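Local coordinates for choloylglycine hydrolase (Clostridium perfringens, PDB 2BJF), which hydrolyses the amide bond of glycine- and taurine-conjugated bile salts, releasing free bile acids, and also acts as a bile acid amine N-acyltransferase, at residues S153-Q158 against G171-S176; V190-N195 against V232-D237; G264-R267 against S273-T276. All coordinates share one frame; numbering follows the deposited sequence.

Overall arrangement
Contact 1 is the core contact, its centre about 9 Å from the centre of the chain, where the facing sides of two antiparallel sheets meet through aliphatic groups. Contacts 2 and 3 lie further out, with centres about 21 and 19 Å from that point, yet most of what touches in them is buried, and both border the third subunit of the tetramer. Helix 225-243 joins the first two: Val232 of contact 2 packs on Val172 of contact 1. Contacts 1 and 3 reach the same six-stranded sheet, through strands 172-173 and 275-283, without touching each other. The chemistry shifts accordingly, from purely apolar in contact 1, through aromatic packing plus one phenol-carboxylate bond in contact 2, to polar and water-bridged in contact 3.

Contact 1 of 3, residues S153-Q158 against G171-S176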
loop_
_atom_site.group_PDB
_atom_site.type_symbol
_atom_site.label_atom_id
_atom_site.label_comp_id
_atom_site.label_asym_id
_atom_site.label_seq_id
_atom_site.Cartn_x
_atom_site.Cartn_y
_atom_site.Cartn_z
ATOM N N SER A 153 -25.349 -14.630 -10.175
ATOM C CA SER A 153 -24.117 -14.829 -10.932
ATOM C C SER A 153 -23.343 -16.031 -10.407
ATOM O O SER A 153 -23.336 -16.295 -9.203
ATOM C CB SER A 153 -23.232 -13.580 -10.867
ATOM O OG SER A 153 -23.835 -12.477 -11.524
ATOM N N ILE A 154 -22.702 -16.759 -11.321
ATOM C CA ILE A 154 -21.809 -17.861 -10.954
ATOM C C ILE A 154 -20.448 -17.733 -11.640
ATOM O O ILE A 154 -20.313 -17.040 -12.653
ATOM C CB ILE A 154 -22.429 -19.263 -11.239
ATOM C CG1 ILE A 154 -22.874 -19.388 -12.702
ATOM C CG2 ILE A 154 -23.582 -19.551 -10.268
ATOM C CD1 ILE A 154 -23.156 -20.820 -13.148
ATOM N N VAL A 155 -19.444 -18.390 -11.063
ATOM C CA VAL A 155 -18.096 -18.423 -11.623
ATOM C C VAL A 155 -17.703 -19.877 -11.864
ATOM O O VAL A 155 -17.856 -20.723 -10.979
ATOM C CB VAL A 155 -17.071 -17.725 -10.692
ATOM C CG1 VAL A 155 -15.640 -17.925 -11.192
ATOM C CG2 VAL A 155 -17.389 -16.236 -10.573
ATOM N N VAL A 156 -17.212 -20.156 -13.068
ATOM C CA VAL A 156 -16.837 -21.513 -13.467
ATOM C C VAL A 156 -15.328 -21.611 -13.659
ATOM O O VAL A 156 -14.758 -20.933 -14.516
ATOM C CB VAL A 156 -17.559 -21.938 -14.769
ATOM C CG1 VAL A 156 -17.200 -23.371 -15.140
ATOM C CG2 VAL A 156 -19.069 -21.786 -14.622
ATOM N N GLU A 157 -14.687 -22.456 -12.853
ATOM C CA GLU A 157 -13.238 -22.638 -12.913
ATOM C C GLU A 157 -12.887 -24.116 -12.842
ATOM O O GLU A 157 -13.250 -24.795 -11.883
ATOM C CB GLU A 157 -12.547 -21.878 -11.772
ATOM C CG GLU A 157 -12.739 -20.367 -11.833
ATOM C CD GLU A 157 -12.071 -19.605 -10.698
ATOM O OE1 GLU A 157 -11.757 -20.208 -9.648
ATOM O OE2 GLU A 157 -11.876 -18.384 -10.865
ATOM N N GLN A 158 -12.194 -24.618 -13.860
ATOM C CA GLN A 158 -11.714 -25.994 -13.816
ATOM C C GLN A 158 -10.258 -26.050 -13.383
ATOM O O GLN A 158 -9.380 -25.469 -14.025
ATOM C CB GLN A 158 -11.912 -26.724 -15.146
ATOM C CG GLN A 158 -11.624 -28.222 -15.038
ATOM C CD GLN A 158 -12.202 -29.033 -16.177
ATOM O OE1 GLN A 158 -13.409 -29.017 -16.420
ATOM N NE2 GLN A 158 -11.340 -29.770 -16.872
ATOM N N GLY A 171 -20.372 -9.937 -7.426
ATOM C CA GLY A 171 -20.802 -9.291 -8.665
ATOM C C GLY A 171 -19.668 -8.969 -9.622
ATOM O O GLY A 171 -19.866 -8.251 -10.609
ATOM N N VAL A 172 -18.480 -9.497 -9.332
ATOM C CA VAL A 172 -17.285 -9.203 -10.126
ATOM C C VAL A 172 -16.403 -10.435 -10.348
ATOM O O VAL A 172 -16.515 -11.434 -9.631
ATOM C CB VAL A 172 -16.417 -8.064 -9.494
ATOM C CG1 VAL A 172 -17.263 -6.838 -9.143
ATOM C CG2 VAL A 172 -15.660 -8.563 -8.269
ATOM N N LEU A 173 -15.530 -10.345 -11.347
ATOM C CA LEU A 173 -14.507 -11.358 -11.600
ATOM C C LEU A 173 -13.327 -10.706 -12.308
ATOM O O LEU A 173 -13.510 -9.774 -13.084
ATOM C CB LEU A 173 -15.070 -12.498 -12.461
ATOM C CG LEU A 173 -14.220 -13.766 -12.625
ATOM C CD1 LEU A 173 -14.062 -14.496 -11.294
ATOM C CD2 LEU A 173 -14.816 -14.692 -13.674
ATOM N N THR A 174 -12.117 -11.177 -12.026
ATOM C CA THR A 174 -10.961 -10.773 -12.827
ATOM C C THR A 174 -10.241 -12.001 -13.387
ATOM O O THR A 174 -10.812 -12.747 -14.185
ATOM C CB THR A 174 -9.985 -9.821 -12.072
ATOM O OG1 THR A 174 -9.477 -10.465 -10.898
ATOM C CG2 THR A 174 -10.679 -8.513 -11.691
ATOM N N ASN A 175 -9.000 -12.206 -12.962
ATOM C CA ASN A 175 -8.185 -13.308 -13.453
ATOM C C ASN A 175 -7.634 -14.119 -12.275
ATOM O O ASN A 175 -8.274 -14.175 -11.223
ATOM C CB ASN A 175 -7.087 -12.769 -14.378
ATOM C CG ASN A 175 -7.635 -11.820 -15.444
ATOM O OD1 ASN A 175 -7.492 -10.600 -15.339
ATOM N ND2 ASN A 175 -8.284 -12.377 -16.458
ATOM N N SER A 176 -6.473 -14.752 -12.443
ATOM C CA SER A 176 -5.889 -15.603 -11.396
ATOM C C SER A 176 -5.486 -14.799 -10.150
ATOM O O SER A 176 -5.146 -13.622 -10.269
ATOM C CB SER A 176 -4.699 -16.390 -11.950
ATOM O OG SER A 176 -5.126 -17.296 -12.955
#
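Val155 and Leu173 reach toward each other tip to tip, from two strands that are too far apart to share backbone hydrogen bonds: their CA atoms stand 7.9 Å from one another. One methyl of the leucine does most of the touching. Leu173 CD1 comes within 3.8 Å of Val155 CG1 and lies equally close to Val155 CG2, so it meets both branches of the valine. The second leucine methyl is more distant, with Leu173 CD2 4.2 Å from Val155 CG1. With CG anti to the backbone N (chi1 -170°), the leucine sends its branched end across the gap to the valine.

Glu157, two residues on from Val155 and pointing the same way, only skirts the leucine, its OE2 4.5 Å from Leu173 CD1. The carboxylate is committed to other partners: OE2 is hydrogen-bonded to His143 ND1 and OE1 to Phe179 N. His143 in turn bonds through NE2 to Thr174 O, which links the two segments indirectly, and the next residue, Asn175, touches the bound taurine.

Between the segments themselves the contact is thus apolar, joining the two sheets of the Ntn-hydrolase fold by van der Waals packing, while the buried carboxylate alongside has its polar needs met by neighbours.

Contact 2 of 3, residues V190-N195 against V232-D237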
loop_
_atom_site.group_PDB
_atom_site.type_symbol
_atom_site.label_atom_id
_atom_site.label_comp_id
_atom_site.label_asym_id
_atom_site.label_seq_id
_atom_site.Cartn_x
_atom_site.Cartn_y
_atom_site.Cartn_z
ATOM N N VAL A 190 -11.638 -4.896 5.150
ATOM C CA VAL A 190 -12.806 -4.553 5.975
ATOM C C VAL A 190 -12.702 -3.149 6.591
ATOM O O VAL A 190 -13.712 -2.565 6.991
ATOM C CB VAL A 190 -13.079 -5.602 7.095
ATOM C CG1 VAL A 190 -13.502 -6.939 6.499
ATOM C CG2 VAL A 190 -11.867 -5.777 8.005
ATOM N N GLY A 191 -11.481 -2.615 6.646
ATOM C CA GLY A 191 -11.229 -1.295 7.219
ATOM C C GLY A 191 -11.441 -0.122 6.275
ATOM O O GLY A 191 -11.263 1.032 6.674
ATOM N N LEU A 192 -11.816 -0.405 5.028
ATOM C CA LEU A 192 -12.087 0.649 4.042
ATOM C C LEU A 192 -13.371 1.413 4.362
ATOM O O LEU A 192 -14.328 0.840 4.882
ATOM C CB LEU A 192 -12.167 0.071 2.624
ATOM C CG LEU A 192 -10.914 -0.512 1.963
ATOM C CD1 LEU A 192 -11.285 -1.118 0.616
ATOM C CD2 LEU A 192 -9.809 0.531 1.800
ATOM N N ARG A 193 -13.379 2.707 4.045
ATOM C CA ARG A 193 -14.543 3.565 4.274
ATOM C C ARG A 193 -14.786 4.490 3.085
ATOM O O ARG A 193 -13.853 5.111 2.573
ATOM C CB ARG A 193 -14.367 4.394 5.552
ATOM C CG ARG A 193 -14.530 3.601 6.844
ATOM C CD ARG A 193 -14.302 4.471 8.072
ATOM N NE ARG A 193 -12.885 4.750 8.303
ATOM C CZ ARG A 193 -12.409 5.435 9.340
ATOM N NH1 ARG A 193 -13.231 5.928 10.259
ATOM N NH2 ARG A 193 -11.102 5.631 9.460
ATOM N N TYR A 194 -16.039 4.576 2.649
ATOM C CA TYR A 194 -16.401 5.455 1.535
ATOM C C TYR A 194 -16.592 6.887 2.017
ATOM O O TYR A 194 -16.412 7.839 1.254
ATOM C CB TYR A 194 -17.670 4.962 0.831
ATOM C CG TYR A 194 -17.659 3.490 0.488
ATOM C CD1 TYR A 194 -16.588 2.922 -0.206
ATOM C CD2 TYR A 194 -18.721 2.665 0.855
ATOM C CE1 TYR A 194 -16.572 1.569 -0.519
ATOM C CE2 TYR A 194 -18.716 1.307 0.546
ATOM C CZ TYR A 194 -17.639 0.769 -0.144
ATOM O OH TYR A 194 -17.624 -0.568 -0.459
ATOM N N ASN A 195 -16.958 7.025 3.289
ATOM C CA ASN A 195 -17.180 8.327 3.902
ATOM C C ASN A 195 -15.871 9.009 4.269
ATOM O O ASN A 195 -14.967 8.381 4.823
ATOM C CB ASN A 195 -18.069 8.192 5.141
ATOM C CG ASN A 195 -19.476 7.730 4.804
ATOM O OD1 ASN A 195 -19.948 7.899 3.678
ATOM N ND2 ASN A 195 -20.156 7.145 5.785
ATOM N N VAL A 232 -12.850 -3.060 -8.105
ATOM C CA VAL A 232 -14.182 -3.194 -8.704
ATOM C C VAL A 232 -15.226 -3.669 -7.681
ATOM O O VAL A 232 -16.370 -3.214 -7.702
ATOM C CB VAL A 232 -14.166 -4.052 -10.011
ATOM C CG1 VAL A 232 -13.826 -5.512 -9.735
ATOM C CG2 VAL A 232 -15.482 -3.930 -10.764
ATOM N N ALA A 233 -14.819 -4.553 -6.772
ATOM C CA ALA A 233 -15.724 -5.058 -5.737
ATOM C C ALA A 233 -16.240 -3.935 -4.836
ATOM O O ALA A 233 -17.439 -3.854 -4.561
ATOM C CB ALA A 233 -15.043 -6.136 -4.911
ATOM N N PHE A 234 -15.335 -3.066 -4.392
ATOM C CA PHE A 234 -15.703 -1.979 -3.490
ATOM C C PHE A 234 -16.364 -0.787 -4.189
ATOM O O PHE A 234 -17.265 -0.171 -3.624
ATOM C CB PHE A 234 -14.507 -1.548 -2.632
ATOM C CG PHE A 234 -14.205 -2.498 -1.507
ATOM C CD1 PHE A 234 -14.884 -2.401 -0.294
ATOM C CD2 PHE A 234 -13.259 -3.506 -1.665
ATOM C CE1 PHE A 234 -14.616 -3.289 0.755
ATOM C CE2 PHE A 234 -12.981 -4.400 -0.626
ATOM C CZ PHE A 234 -13.663 -4.290 0.586
ATOM N N LEU A 235 -15.933 -0.475 -5.413
ATOM C CA LEU A 235 -16.585 0.576 -6.204
ATOM C C LEU A 235 -18.040 0.217 -6.500
ATOM O O LEU A 235 -18.923 1.075 -6.440
ATOM C CB LEU A 235 -15.837 0.841 -7.515
ATOM C CG LEU A 235 -14.447 1.479 -7.466
ATOM C CD1 LEU A 235 -13.917 1.605 -8.874
ATOM C CD2 LEU A 235 -14.450 2.834 -6.780
ATOM N N ARG A 236 -18.276 -1.055 -6.819
ATOM C CA ARG A 236 -19.625 -1.567 -7.055
ATOM C C ARG A 236 -20.463 -1.491 -5.780
ATOM O O ARG A 236 -21.588 -0.988 -5.800
ATOM C CB ARG A 236 -19.564 -3.008 -7.569
ATOM C CG ARG A 236 -20.916 -3.648 -7.834
ATOM C CD ARG A 236 -20.772 -5.135 -8.104
ATOM N NE ARG A 236 -22.055 -5.743 -8.446
ATOM C CZ ARG A 236 -22.892 -6.289 -7.569
ATOM N NH1 ARG A 236 -22.589 -6.322 -6.276
ATOM N NH2 ARG A 236 -24.038 -6.810 -7.988
ATOM N N ASP A 237 -19.903 -1.984 -4.676
ATOM C CA ASP A 237 -20.586 -1.976 -3.384
ATOM C C ASP A 237 -21.000 -0.567 -2.965
ATOM O O ASP A 237 -22.128 -0.355 -2.512
ATOM C CB ASP A 237 -19.701 -2.607 -2.305
ATOM C CG ASP A 237 -20.358 -2.601 -0.936
ATOM O OD1 ASP A 237 -21.382 -3.295 -0.756
ATOM O OD2 ASP A 237 -19.845 -1.902 -0.040
#
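Leu192 and Tyr194, on a piece of loop that is extended at Leu192 and Arg193, face one side of helix 225-243, with the CA atoms of Leu192 and Phe234 8.8 Å apart at the nearest point and the gap bridged by side chains.

Leu192 lays a single methyl on the Phe234 ring. Its CD1 sits 3.7 Å from the ring centroid and only 3° off the normal, a CH-pi contact over the middle of the face, nearly equidistant from all six carbons. The two side chains cross at about a right angle.

Tyr194 comes to the same phenylalanine at the ring edge: its OH is 3.3 Å from Phe234 CD1, near the plane of that ring. The hydroxyl continues to the next turn of the helix and donates a short hydrogen bond, 2.6 Å from Tyr194 OH to Asp237 OD2. The carboxylate oxygen lies in the plane of the tyrosine ring and accepts through its anti lone pair, and the ring and carboxylate planes are 49° apart. Asp237 holds its CG anti to the backbone N (chi1 179°), which brings OD2 round to the phenol although its CB does not point at the loop. The same oxygen forms a salt bridge with Lys241, one turn on; the lysine and the phenol would both be expected to favour the ionised carboxylate.

Other subunits complete the surroundings. Phe200 of the second subunit meets the Phe234 ring edge-to-face, and Gly264 of the third packs on Tyr194.

Lying away from the active site and its bound products, this is a loop-on-helix contact at the subunit interfaces: the loop between helix 179-186 and strand 199-202 rests on helix 225-243 where the homotetramer comes together.

Contact 3 of 3, residues G264-R267 against S273-T276; sequences GSTR and SDLT
The guanidinium of Arg267 meets Ser273 at its edge: Ser273 OG lies in the guanidinium plane and accepts from Arg267 NH1 at 3.1 Å, with an N-H...O angle of 160°. Arg267 starts out away from the other segment, but bends at its second and third torsions (chi2 -79°) fold the chain back to the serine. Gly264 N makes a second, weak bond to Ser273 OG. The strongest partner of this hydroxyl lies across an interface, where it is hydrogen-bonded to Asp243 of the third subunit.

The backbones join through one strong bond, Asp274 N to Thr266 O at 2.9 Å, close to straight at 167°. Beside it the Thr266 methyl packs on the aspartate stem, CG2 to Asp274 CB at 3.8 Å. A water bridges the two segments: it accepts from Thr266 N at 3.0 Å and, weakly, from Gly264 N, and lies 2.9 Å from Asp274 O, to which it can donate.

Arg267 and Ser273 form a single beta bridge, closing the loop that leads into strand 275-283. That strand belongs to the six-stranded antiparallel sheet of the Ntn-hydrolase fold, and it sets out near the active site, where the side chain of Asp274, just before the strand, is about 5 Å from bound taurine.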
loop_
_atom_site.group_PDB
_atom_site.type_symbol
_atom_site.label_atom_id
_atom_site.label_comp_id
_atom_site.label_asym_id
_atom_site.label_seq_id
_atom_site.Cartn_x
_atom_site.Cartn_y
_atom_site.Cartn_z
ATOM N N GLY A 264 1.158 1.774 -22.405
ATOM C CA GLY A 264 2.511 2.089 -21.957
ATOM C C GLY A 264 2.907 1.600 -20.575
ATOM O O GLY A 264 4.085 1.334 -20.329
ATOM N N SER A 265 1.935 1.481 -19.671
ATOM C CA SER A 265 2.223 1.212 -18.254
ATOM C C SER A 265 2.083 -0.242 -17.808
ATOM O O SER A 265 2.565 -0.610 -16.734
ATOM C CB SER A 265 1.396 2.131 -17.345
ATOM O OG SER A 265 0.042 2.182 -17.754
ATOM N N THR A 266 1.416 -1.058 -18.621
ATOM C CA THR A 266 1.338 -2.500 -18.380
ATOM C C THR A 266 2.018 -3.231 -19.537
ATOM O O THR A 266 1.368 -3.652 -20.499
ATOM C CB THR A 266 -0.125 -2.978 -18.176
ATOM O OG1 THR A 266 -0.743 -2.198 -17.146
ATOM C CG2 THR A 266 -0.173 -4.454 -17.774
ATOM N N ARG A 267 3.338 -3.358 -19.433
ATOM C CA ARG A 267 4.154 -3.945 -20.494
ATOM C C ARG A 267 4.411 -5.426 -20.250
ATOM O O ARG A 267 4.874 -5.816 -19.176
ATOM C CB ARG A 267 5.488 -3.196 -20.620
ATOM C CG ARG A 267 5.358 -1.696 -20.882
ATOM C CD ARG A 267 5.056 -1.387 -22.344
ATOM N NE ARG A 267 6.248 -1.504 -23.181
ATOM C CZ ARG A 267 6.274 -1.291 -24.495
ATOM N NH1 ARG A 267 5.169 -0.948 -25.144
ATOM N NH2 ARG A 267 7.413 -1.422 -25.162
ATOM N N SER A 273 2.249 -3.320 -25.076
ATOM C CA SER A 273 1.332 -2.696 -24.128
ATOM C C SER A 273 0.018 -3.463 -24.022
ATOM O O SER A 273 -0.704 -3.629 -25.011
ATOM C CB SER A 273 1.071 -1.234 -24.498
ATOM O OG SER A 273 2.221 -0.443 -24.268
ATOM N N ASP A 274 -0.271 -3.939 -22.816
ATOM C CA ASP A 274 -1.547 -4.564 -22.501
ATOM C C ASP A 274 -2.581 -3.453 -22.327
ATOM O O ASP A 274 -2.361 -2.509 -21.563
ATOM C CB ASP A 274 -1.417 -5.391 -21.217
ATOM C CG ASP A 274 -2.450 -6.502 -21.112
ATOM O OD1 ASP A 274 -3.334 -6.614 -21.988
ATOM O OD2 ASP A 274 -2.377 -7.275 -20.132
ATOM N N LEU A 275 -3.693 -3.559 -23.053
ATOM C CA LEU A 275 -4.727 -2.520 -23.060
ATOM C C LEU A 275 -6.099 -3.094 -22.753
ATOM O O LEU A 275 -6.364 -4.260 -23.041
ATOM C CB LEU A 275 -4.812 -1.845 -24.439
ATOM C CG LEU A 275 -3.578 -1.447 -25.249
ATOM C CD1 LEU A 275 -3.996 -0.826 -26.576
ATOM C CD2 LEU A 275 -2.703 -0.491 -24.472
ATOM N N THR A 276 -6.975 -2.266 -22.185
ATOM C CA THR A 276 -8.403 -2.562 -22.204
ATOM C C THR A 276 -8.873 -2.237 -23.621
ATOM O O THR A 276 -9.166 -1.078 -23.944
ATOM C CB THR A 276 -9.184 -1.768 -21.137
ATOM O OG1 THR A 276 -8.733 -2.167 -19.836
ATOM C CG2 THR A 276 -10.687 -2.035 -21.246
HETATM O O HOH W 1 -0.098 -0.779 -21.170
#